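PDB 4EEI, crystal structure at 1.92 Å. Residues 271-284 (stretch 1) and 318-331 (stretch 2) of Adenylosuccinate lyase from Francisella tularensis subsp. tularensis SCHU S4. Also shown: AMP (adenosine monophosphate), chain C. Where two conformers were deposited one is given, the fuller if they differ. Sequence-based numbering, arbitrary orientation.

Stretch 1, residues 271-284: PISTENLTGMARML
Stretch 2 318-331: GIMVYALRRMKNTI

The most unusual feature of this contact is a small polar cluster at one end of a contact that is otherwise largely apolar. Ser273 OG is its hub. Ser273 OG lies 2.6 Å from Thr330 OG1, a short hydrogen bond in which either hydroxyl could be the donor. It also accepts a hydrogen bond from Arg326 NE (Arg326 NE to Ser273 OG 2.9 Å, N-H...O angle 143°).

Both stretches are helical. Pro271 (phi/psi -90/56) takes the N-cap position, and the first helix runs from Ile272 through Leu284 and onward. Residues 318-331 lie within a second helix that extends beyond both ends. Phi and psi are mostly near -65° and -40° in both, with psi relaxed to about -25° at Thr274 and Leu277 and -30° at Ile272. Backbone hydrogen bonds are regular, i to i+4; Glu275 N to Pro271 O, at 3.1 Å, starts the first series. The helices run roughly antiparallel, with 152° between their directions, a signed crossing angle of -152° and a closest axial approach of 9.9 Å. The register is set by three CA-CA distances: Ser273 to Thr330 7.0 Å, Leu277 to Ala323 6.2 Å, and Met280 to Ile319 6.6 Å. The contact buries 724 Å², both sides summed.

Ser273 is t (chi1 -175°) and Thr330 is m (-67°). Arg326 is extended: chi1 to chi3 are all t and chi4 is 168°. Its aliphatic base packs on Leu277, with Arg326 CB 4.0 Å from Leu277 CD2. Its guanidinium has Asn276 CB and Ser273 O over one face. Arg326 NH1 also donates to Tyr322 OH one turn earlier (2.9 Å, 137°), which ties the tyrosine to the arginine.

Asn276 (chi1 t, chi2 -85°) links this region to the ligand. Asn276 ND2 donates to AMP O2P at 2.9 Å, and the 179° angle is essentially linear. Asn276 OD1 sits at the edge of the Tyr322 ring, 3.6 Å from Tyr322 CE2. Ile272 (p, t) places Ile272 CG2 3.9 Å from AMP C8, a van der Waals contact with the base.

The middle is apolar. Leu277 (m, t) points toward the second helix. Leu277 CD2 lies 3.9 Å from Ala323 CB; the small alanine goes with the close backbone approach here. Leu277 CD1 lies 3.7 Å from Met327 CE. Met327 is t, p, p.

Met280 (m, m, t) reaches two neighbours on the second helix with its tip. Met280 CE is 3.6 Å from Tyr322 CE2, and Met280 SD is 3.8 Å from Ile319 CG2. Met280 SD is 5.4 Å from the centroid of the Tyr322 ring, obliquely placed. Tyr322 is t with chi2 90°.

Ile319 (m, t) fills the far end. Ile319 CD1 meets Met283 CB at 3.8 Å, and Ile319 CG2 meets Leu284 CG at 3.8 Å. Met283 is m, m, m in the conformer given. Leu284 (m, t) also sets Leu284 CD1 3.8 Å from Met320 CE. Met320 (t, p, p) starts sideways, but its end comes nearer.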

ATOM      1  N   PRO B 271      27.535  -4.447   4.490  1.00 22.88           N
ATOM      2  CA  PRO B 271      26.617  -3.407   4.978  1.00 19.29           C
ATOM      3  C   PRO B 271      25.401  -4.020   5.665  1.00 17.42           C
ATOM      4  O   PRO B 271      24.272  -3.734   5.274  1.00 22.77           O
ATOM      5  CB  PRO B 271      26.187  -2.692   3.688  1.00 20.16           C
ATOM      6  CG  PRO B 271      26.276  -3.764   2.622  1.00 23.04           C
ATOM      7  CD  PRO B 271      27.457  -4.630   3.028  1.00 23.28           C
ATOM      8  N   ILE B 272      25.623  -4.849   6.680  1.00 21.41           N
ATOM      9  CA  ILE B 272      24.506  -5.537   7.319  1.00 23.90           C
ATOM     10  C   ILE B 272      23.571  -4.587   8.051  1.00 21.88           C
ATOM     11  O   ILE B 272      22.374  -4.850   8.151  1.00 21.83           O
ATOM     12  CB  ILE B 272      24.978  -6.642   8.281  1.00 29.25           C
ATOM     13  CG1 ILE B 272      26.014  -6.086   9.255  1.00 33.42           C
ATOM     14  CG2 ILE B 272      25.514  -7.841   7.486  1.00 33.30           C
ATOM     15  CD1 ILE B 272      26.383  -7.047  10.368  1.00 42.96           C
ATOM     16  N   SER B 273      24.095  -3.475   8.558  1.00 22.75           N
ATOM     17  CA  SER B 273      23.232  -2.527   9.277  1.00 23.89           C
ATOM     18  C   SER B 273      22.269  -1.797   8.349  1.00 23.32           C
ATOM     19  O   SER B 273      21.062  -1.714   8.609  1.00 20.93           O
ATOM     20  CB  SER B 273      24.076  -1.526  10.069  1.00 27.91           C
ATOM     21  OG  SER B 273      23.250  -0.692  10.848  1.00 30.90           O
ATOM     22  N   THR B 274      22.791  -1.272   7.248  1.00 21.71           N
ATOM     23  CA  THR B 274      21.931  -0.539   6.327  1.00 24.42           C
ATOM     24  C   THR B 274      20.944  -1.479   5.628  1.00 22.42           C
ATOM     25  O   THR B 274      19.867  -1.054   5.198  1.00 20.26           O
ATOM     26  CB  THR B 274      22.748   0.315   5.339  1.00 23.39           C
ATOM     27  OG1 THR B 274      23.829  -0.465   4.810  1.00 24.30           O
ATOM     28  CG2 THR B 274      23.334   1.518   6.074  1.00 18.78           C
ATOM     29  N   GLU B 275      21.296  -2.759   5.525  1.00 21.58           N
ATOM     30  CA  GLU B 275      20.340  -3.741   4.996  1.00 21.76           C
ATOM     31  C   GLU B 275      19.207  -3.977   5.996  1.00 19.46           C
ATOM     32  O   GLU B 275      18.024  -3.940   5.640  1.00 18.24           O
ATOM     33  CB  GLU B 275      21.049  -5.044   4.597  1.00 21.54           C
ATOM     34  CG  GLU B 275      21.864  -4.872   3.317  1.00 21.34           C
ATOM     35  CD  GLU B 275      22.655  -6.106   2.913  1.00 24.87           C
ATOM     36  OE1 GLU B 275      22.393  -7.215   3.441  1.00 24.67           O
ATOM     37  OE2 GLU B 275      23.552  -5.959   2.051  1.00 23.77           O
ATOM     38  N   ASN B 276      19.570  -4.186   7.254  1.00 18.28           N
ATOM     39  CA  ASN B 276      18.584  -4.248   8.334  1.00 20.86           C
ATOM     40  C   ASN B 276      17.641  -3.046   8.318  1.00 21.02           C
ATOM     41  O   ASN B 276      16.422  -3.197   8.434  1.00 19.74           O
ATOM     42  CB  ASN B 276      19.289  -4.350   9.700  1.00 22.54           C
ATOM     43  CG  ASN B 276      18.305  -4.348  10.871  1.00 21.16           C
ATOM     44  OD1 ASN B 276      17.885  -3.288  11.333  1.00 21.67           O
ATOM     45  ND2 ASN B 276      17.940  -5.537  11.355  1.00 20.21           N
ATOM     46  N   LEU B 277      18.201  -1.850   8.137  1.00 18.68           N
ATOM     47  CA  LEU B 277      17.397  -0.630   8.194  1.00 19.80           C
ATOM     48  C   LEU B 277      16.494  -0.486   6.967  1.00 19.38           C
ATOM     49  O   LEU B 277      15.462   0.177   7.014  1.00 18.13           O
ATOM     50  CB  LEU B 277      18.292   0.599   8.360  1.00 23.50           C
ATOM     51  CG  LEU B 277      19.101   0.627   9.654  1.00 27.27           C
ATOM     52  CD1 LEU B 277      20.214   1.652   9.582  1.00 27.08           C
ATOM     53  CD2 LEU B 277      18.203   0.909  10.841  1.00 25.65           C
ATOM     54  N   THR B 278      16.880  -1.112   5.864  1.00 18.62           N
ATOM     55  CA  THR B 278      16.020  -1.116   4.690  1.00 15.43           C
ATOM     56  C   THR B 278      14.759  -1.924   5.023  1.00 18.62           C
ATOM     57  O   THR B 278      13.633  -1.549   4.648  1.00 19.73           O
ATOM     58  CB  THR B 278      16.774  -1.716   3.488  1.00 18.68           C
ATOM     59  OG1 THR B 278      17.931  -0.902   3.203  1.00 18.54           O
ATOM     60  CG2 THR B 278      15.869  -1.758   2.254  1.00 19.82           C
ATOM     61  N   GLY B 279      14.948  -3.026   5.740  1.00 17.00           N
ATOM     62  CA  GLY B 279      13.829  -3.837   6.203  1.00 17.76           C
ATOM     63  C   GLY B 279      12.933  -3.038   7.124  1.00 20.89           C
ATOM     64  O   GLY B 279      11.698  -3.104   7.039  1.00 19.69           O
ATOM     65  N   MET B 280      13.551  -2.263   8.006  1.00 18.62           N
ATOM     66  CA  MET B 280      12.778  -1.450   8.938  1.00 17.82           C
ATOM     67  C   MET B 280      11.941  -0.433   8.190  1.00 19.18           C
ATOM     68  O   MET B 280      10.784  -0.189   8.541  1.00 18.18           O
ATOM     69  CB  MET B 280      13.709  -0.744   9.921  1.00 16.83           C
ATOM     70  CG  MET B 280      14.521  -1.700  10.774  1.00 20.71           C
ATOM     71  SD  MET B 280      13.478  -2.683  11.878  1.00 26.28           S
ATOM     72  CE  MET B 280      14.722  -3.773  12.577  1.00 24.23           C
ATOM     73  N   ALA B 281      12.514   0.151   7.145  1.00 20.46           N
ATOM     74  CA  ALA B 281      11.792   1.133   6.342  1.00 20.56           C
ATOM     75  C   ALA B 281      10.560   0.522   5.680  1.00 18.48           C
ATOM     76  O   ALA B 281       9.510   1.168   5.610  1.00 18.31           O
ATOM     77  CB  ALA B 281      12.708   1.747   5.293  1.00 20.99           C
ATOM     78  N   ARG B 282      10.689  -0.705   5.173  1.00 20.07           N
ATOM     79  CA  ARG B 282       9.549  -1.374   4.541  1.00 20.44           C
ATOM     80  C   ARG B 282       8.400  -1.558   5.529  1.00 19.62           C
ATOM     81  O   ARG B 282       7.229  -1.435   5.164  1.00 19.58           O
ATOM     82  CB  ARG B 282       9.961  -2.728   3.949  1.00 23.40           C
ATOM     83  CG  ARG B 282      10.906  -2.621   2.768  1.00 23.24           C
ATOM     84  CD  ARG B 282      11.306  -3.971   2.195  1.00 21.90           C
ATOM     85  NE  ARG B 282      12.385  -3.764   1.232  1.00 20.40           N
ATOM     86  CZ  ARG B 282      13.384  -4.606   1.005  1.00 22.38           C
ATOM     87  NH1 ARG B 282      13.451  -5.773   1.648  1.00 19.86           N
ATOM     88  NH2 ARG B 282      14.317  -4.275   0.122  1.00 19.69           N
ATOM     89  N   MET B 283       8.759  -1.880   6.770  0.78 19.20           N
ATOM     90  CA  MET B 283       7.772  -2.062   7.829  0.78 19.45           C
ATOM     91  C   MET B 283       7.015  -0.766   8.118  0.78 18.62           C
ATOM     92  O   MET B 283       5.788  -0.762   8.184  0.78 21.02           O
ATOM     93  CB  MET B 283       8.442  -2.557   9.116  0.78 17.08           C
ATOM     94  CG  MET B 283       9.024  -3.962   9.041  0.78 18.47           C
ATOM     95  SD  MET B 283       7.790  -5.233   8.680  0.78 18.67           S
ATOM     96  CE  MET B 283       6.482  -4.789   9.839  0.78 26.91           C
ATOM     97  N   LEU B 284       7.755   0.328   8.290  1.00 17.30           N
ATOM     98  CA  LEU B 284       7.177   1.640   8.594  1.00 18.55           C
ATOM     99  C   LEU B 284       6.266   2.090   7.472  1.00 20.86           C
ATOM    100  O   LEU B 284       5.188   2.652   7.704  1.00 19.20           O
ATOM    101  CB  LEU B 284       8.288   2.674   8.818  1.00 16.58           C
ATOM    102  CG  LEU B 284       9.124   2.475  10.082  1.00 19.05           C
ATOM    103  CD1 LEU B 284      10.362   3.377  10.044  1.00 19.41           C
ATOM    104  CD2 LEU B 284       8.276   2.810  11.313  1.00 19.97           C
ATOM    105  N   GLY B 318       8.273   1.743  18.062  1.00 17.53           N
ATOM    106  CA  GLY B 318       9.413   0.912  18.428  1.00 18.69           C
ATOM    107  C   GLY B 318      10.420   0.795  17.289  1.00 22.34           C
ATOM    108  O   GLY B 318      11.626   0.922  17.490  1.00 20.92           O
ATOM    109  N   ILE B 319       9.928   0.547  16.087  1.00 20.09           N
ATOM    110  CA  ILE B 319      10.810   0.429  14.938  1.00 21.36           C
ATOM    111  C   ILE B 319      11.445   1.779  14.602  1.00 20.76           C
ATOM    112  O   ILE B 319      12.622   1.842  14.265  1.00 19.05           O
ATOM    113  CB  ILE B 319      10.043  -0.093  13.713  1.00 18.06           C
ATOM    114  CG1 ILE B 319       9.662  -1.565  13.921  1.00 19.74           C
ATOM    115  CG2 ILE B 319      10.879   0.058  12.449  1.00 16.20           C
ATOM    116  CD1 ILE B 319       8.630  -2.066  12.884  1.00 19.87           C
ATOM    117  N   MET B 320      10.672   2.855  14.693  1.00 18.38           N
ATOM    118  CA  MET B 320      11.194   4.177  14.337  1.00 19.30           C
ATOM    119  C   MET B 320      12.356   4.559  15.251  1.00 16.25           C
ATOM    120  O   MET B 320      13.410   5.000  14.786  1.00 19.66           O
ATOM    121  CB  MET B 320      10.096   5.246  14.411  1.00 20.17           C
ATOM    122  CG  MET B 320      10.603   6.662  14.112  1.00 20.54           C
ATOM    123  SD  MET B 320      11.198   6.824  12.416  1.00 21.06           S
ATOM    124  CE  MET B 320       9.655   6.852  11.516  1.00 14.56           C
ATOM    125  N   VAL B 321      12.168   4.400  16.551  1.00 17.52           N
ATOM    126  CA  VAL B 321      13.234   4.729  17.492  1.00 19.20           C
ATOM    127  C   VAL B 321      14.446   3.811  17.286  1.00 22.96           C
ATOM    128  O   VAL B 321      15.593   4.277  17.231  1.00 18.16           O
ATOM    129  CB  VAL B 321      12.740   4.678  18.943  1.00 17.44           C
ATOM    130  CG1 VAL B 321      13.910   4.816  19.912  1.00 18.42           C
ATOM    131  CG2 VAL B 321      11.722   5.797  19.183  1.00 17.26           C
ATOM    132  N   TYR B 322      14.197   2.512  17.157  1.00 17.86           N
ATOM    133  CA  TYR B 322      15.282   1.556  16.876  1.00 20.16           C
ATOM    134  C   TYR B 322      16.060   1.952  15.625  1.00 18.86           C
ATOM    135  O   TYR B 322      17.293   1.953  15.625  1.00 22.30           O
ATOM    136  CB  TYR B 322      14.731   0.131  16.703  1.00 18.55           C
ATOM    137  CG  TYR B 322      15.803  -0.887  16.339  1.00 20.14           C
ATOM    138  CD1 TYR B 322      16.494  -1.566  17.322  1.00 24.00           C
ATOM    139  CD2 TYR B 322      16.112  -1.166  15.006  1.00 25.68           C
ATOM    140  CE1 TYR B 322      17.478  -2.491  17.006  1.00 26.76           C
ATOM    141  CE2 TYR B 322      17.105  -2.092  14.677  1.00 22.74           C
ATOM    142  CZ  TYR B 322      17.772  -2.750  15.684  1.00 24.17           C
ATOM    143  OH  TYR B 322      18.757  -3.671  15.386  1.00 24.57           O
ATOM    144  N   ALA B 323      15.346   2.302  14.568  1.00 19.05           N
ATOM    145  CA  ALA B 323      15.998   2.557  13.288  1.00 21.41           C
ATOM    146  C   ALA B 323      16.790   3.854  13.319  1.00 22.43           C
ATOM    147  O   ALA B 323      17.885   3.915  12.774  1.00 19.61           O
ATOM    148  CB  ALA B 323      14.974   2.569  12.133  1.00 18.54           C
ATOM    149  N   LEU B 324      16.241   4.895  13.939  1.00 18.86           N
ATOM    150  CA  LEU B 324      16.944   6.183  13.993  1.00 19.99           C
ATOM    151  C   LEU B 324      18.225   6.084  14.812  1.00 20.62           C
ATOM    152  O   LEU B 324      19.227   6.721  14.482  1.00 21.73           O
ATOM    153  CB  LEU B 324      16.050   7.277  14.576  1.00 16.43           C
ATOM    154  CG  LEU B 324      14.828   7.652  13.734  1.00 18.11           C
ATOM    155  CD1 LEU B 324      13.920   8.553  14.532  1.00 19.03           C
ATOM    156  CD2 LEU B 324      15.278   8.359  12.453  1.00 17.54           C
ATOM    157  N   ARG B 325      18.192   5.316  15.899  1.00 19.99           N
ATOM    158  CA  ARG B 325      19.384   5.139  16.734  1.00 19.52           C
ATOM    159  C   ARG B 325      20.422   4.304  16.026  1.00 20.68           C
ATOM    160  O   ARG B 325      21.624   4.598  16.086  1.00 20.31           O
ATOM    161  CB  ARG B 325      19.024   4.492  18.076  1.00 21.92           C
ATOM    162  CG  ARG B 325      18.092   5.336  18.931  1.00 21.07           C
ATOM    163  CD  ARG B 325      17.919   4.767  20.327  1.00 22.97           C
ATOM    164  NE  ARG B 325      17.006   5.602  21.112  1.00 24.90           N
ATOM    165  CZ  ARG B 325      16.574   5.298  22.331  1.00 26.48           C
ATOM    166  NH1 ARG B 325      16.959   4.173  22.916  1.00 26.13           N
ATOM    167  NH2 ARG B 325      15.746   6.121  22.959  1.00 29.38           N
ATOM    168  N   ARG B 326      19.981   3.242  15.364  1.00 20.30           N
ATOM    169  CA  ARG B 326      20.950   2.357  14.705  1.00 24.61           C
ATOM    170  C   ARG B 326      21.581   3.053  13.497  1.00 22.56           C
ATOM    171  O   ARG B 326      22.793   2.938  13.263  1.00 23.01           O
ATOM    172  CB  ARG B 326      20.304   1.035  14.281  1.00 22.64           C
ATOM    173  CG  ARG B 326      21.260   0.123  13.523  1.00 25.37           C
ATOM    174  CD  ARG B 326      20.744  -1.306  13.392  1.00 25.93           C
ATOM    175  NE  ARG B 326      21.781  -2.173  12.826  1.00 22.58           N
ATOM    176  CZ  ARG B 326      21.721  -3.497  12.799  1.00 27.15           C
ATOM    177  NH1 ARG B 326      20.663  -4.119  13.302  1.00 21.36           N
ATOM    178  NH2 ARG B 326      22.725  -4.195  12.273  1.00 28.47           N
ATOM    179  N   MET B 327      20.770   3.783  12.737  1.00 22.63           N
ATOM    180  CA  MET B 327      21.309   4.548  11.612  1.00 22.09           C
ATOM    181  C   MET B 327      22.302   5.610  12.076  1.00 20.98           C
ATOM    182  O   MET B 327      23.333   5.811  11.447  1.00 21.50           O
ATOM    183  CB  MET B 327      20.194   5.203  10.802  1.00 19.49           C
ATOM    184  CG  MET B 327      20.742   6.034   9.625  1.00 20.20           C
ATOM    185  SD  MET B 327      21.589   5.019   8.374  1.00 23.83           S
ATOM    186  CE  MET B 327      20.191   4.626   7.319  1.00 22.72           C
ATOM    187  N   LYS B 328      21.999   6.291  13.177  1.00 20.77           N
ATOM    188  CA  LYS B 328      22.945   7.272  13.715  1.00 19.38           C
ATOM    189  C   LYS B 328      24.273   6.628  14.092  1.00 23.24           C
ATOM    190  O   LYS B 328      25.349   7.149  13.761  1.00 23.10           O
ATOM    191  CB  LYS B 328      22.352   8.006  14.923  1.00 19.78           C
ATOM    192  CG  LYS B 328      23.359   8.916  15.644  1.00 30.52           C
ATOM    193  CD  LYS B 328      23.089   8.917  17.138  1.00 37.66           C
ATOM    194  CE  LYS B 328      23.774  10.062  17.866  1.00 40.39           C
ATOM    195  NZ  LYS B 328      25.271  10.036  17.813  1.00 35.33           N
ATOM    196  N   ASN B 329      24.219   5.486  14.768  1.00 22.95           N
ATOM    197  CA  ASN B 329      25.467   4.832  15.156  1.00 22.71           C
ATOM    198  C   ASN B 329      26.230   4.338  13.928  1.00 21.12           C
ATOM    199  O   ASN B 329      27.453   4.401  13.886  1.00 21.42           O
ATOM    200  CB  ASN B 329      25.192   3.684  16.126  1.00 27.74           C
ATOM    201  CG  ASN B 329      24.741   4.167  17.493  1.00 40.08           C
ATOM    202  OD1 ASN B 329      25.229   5.181  18.006  1.00 40.63           O
ATOM    203  ND2 ASN B 329      23.810   3.429  18.101  1.00 42.53           N
ATOM    204  N   THR B 330      25.497   3.855  12.932  1.00 20.67           N
ATOM    205  CA  THR B 330      26.101   3.401  11.680  1.00 25.82           C
ATOM    206  C   THR B 330      26.782   4.558  10.935  1.00 23.27           C
ATOM    207  O   THR B 330      27.881   4.406  10.409  1.00 25.46           O
ATOM    208  CB  THR B 330      25.048   2.714  10.779  1.00 25.29           C
ATOM    209  OG1 THR B 330      24.630   1.485  11.394  1.00 26.64           O
ATOM    210  CG2 THR B 330      25.629   2.394   9.418  1.00 24.79           C
ATOM    211  N   ILE B 331      26.133   5.717  10.899  1.00 21.37           N
ATOM    212  CA  ILE B 331      26.764   6.896  10.303  1.00 23.72           C
ATOM    213  C   ILE B 331      28.011   7.302  11.100  1.00 24.40           C
ATOM    214  O   ILE B 331      29.085   7.517  10.516  1.00 22.57           O
ATOM    215  CB  ILE B 331      25.786   8.082  10.223  1.00 23.78           C
ATOM    216  CG1 ILE B 331      24.625   7.765   9.274  1.00 22.46           C
ATOM    217  CG2 ILE B 331      26.522   9.353   9.785  1.00 22.04           C
ATOM    218  CD1 ILE B 331      25.048   7.537   7.834  1.00 23.93           C
TER
HETATM  219  P   AMP C 501      18.726  -8.999  11.186  1.00 25.61           P
HETATM  220  O1P AMP C 501      18.402  -8.415  12.537  1.00 22.52           O
HETATM  221  O2P AMP C 501      19.032  -7.973  10.128  1.00 24.89           O
HETATM  222  O3P AMP C 501      17.776 -10.080  10.746  1.00 25.25           O
HETATM  223  O5' AMP C 501      20.122  -9.760  11.414  1.00 27.62           O
HETATM  224  C5' AMP C 501      20.691 -10.570  10.388  1.00 27.18           C
HETATM  225  C4' AMP C 501      21.749 -11.478  11.001  1.00 27.79           C
HETATM  226  O4' AMP C 501      22.294 -12.351  10.008  1.00 29.45           O
HETATM  227  C3' AMP C 501      22.903 -10.666  11.561  1.00 28.34           C
HETATM  228  O3' AMP C 501      23.245 -11.179  12.849  1.00 27.21           O
HETATM  229  C2' AMP C 501      24.046 -10.905  10.601  1.00 25.90           C
HETATM  230  O2' AMP C 501      25.296 -10.924  11.287  1.00 25.65           O
HETATM  231  C1' AMP C 501      23.721 -12.267  10.019  1.00 28.55           C
HETATM  232  N9  AMP C 501      24.273 -12.422   8.652  1.00 25.96           N
HETATM  233  C8  AMP C 501      25.194 -11.634   8.070  1.00 26.42           C
HETATM  234  N7  AMP C 501      25.478 -12.065   6.815  1.00 28.58           N
HETATM  235  C5  AMP C 501      24.726 -13.155   6.583  1.00 26.30           C
HETATM  236  C6  AMP C 501      24.533 -14.100   5.462  1.00 26.43           C
HETATM  237  N6  AMP C 501      25.221 -13.961   4.305  1.00 30.09           N
HETATM  238  N1  AMP C 501      23.648 -15.106   5.633  1.00 24.80           N
HETATM  239  C2  AMP C 501      22.959 -15.256   6.777  1.00 27.76           C
HETATM  240  N3  AMP C 501      23.084 -14.436   7.835  1.00 23.50           N
HETATM  241  C4  AMP C 501      23.936 -13.386   7.799  1.00 23.93           C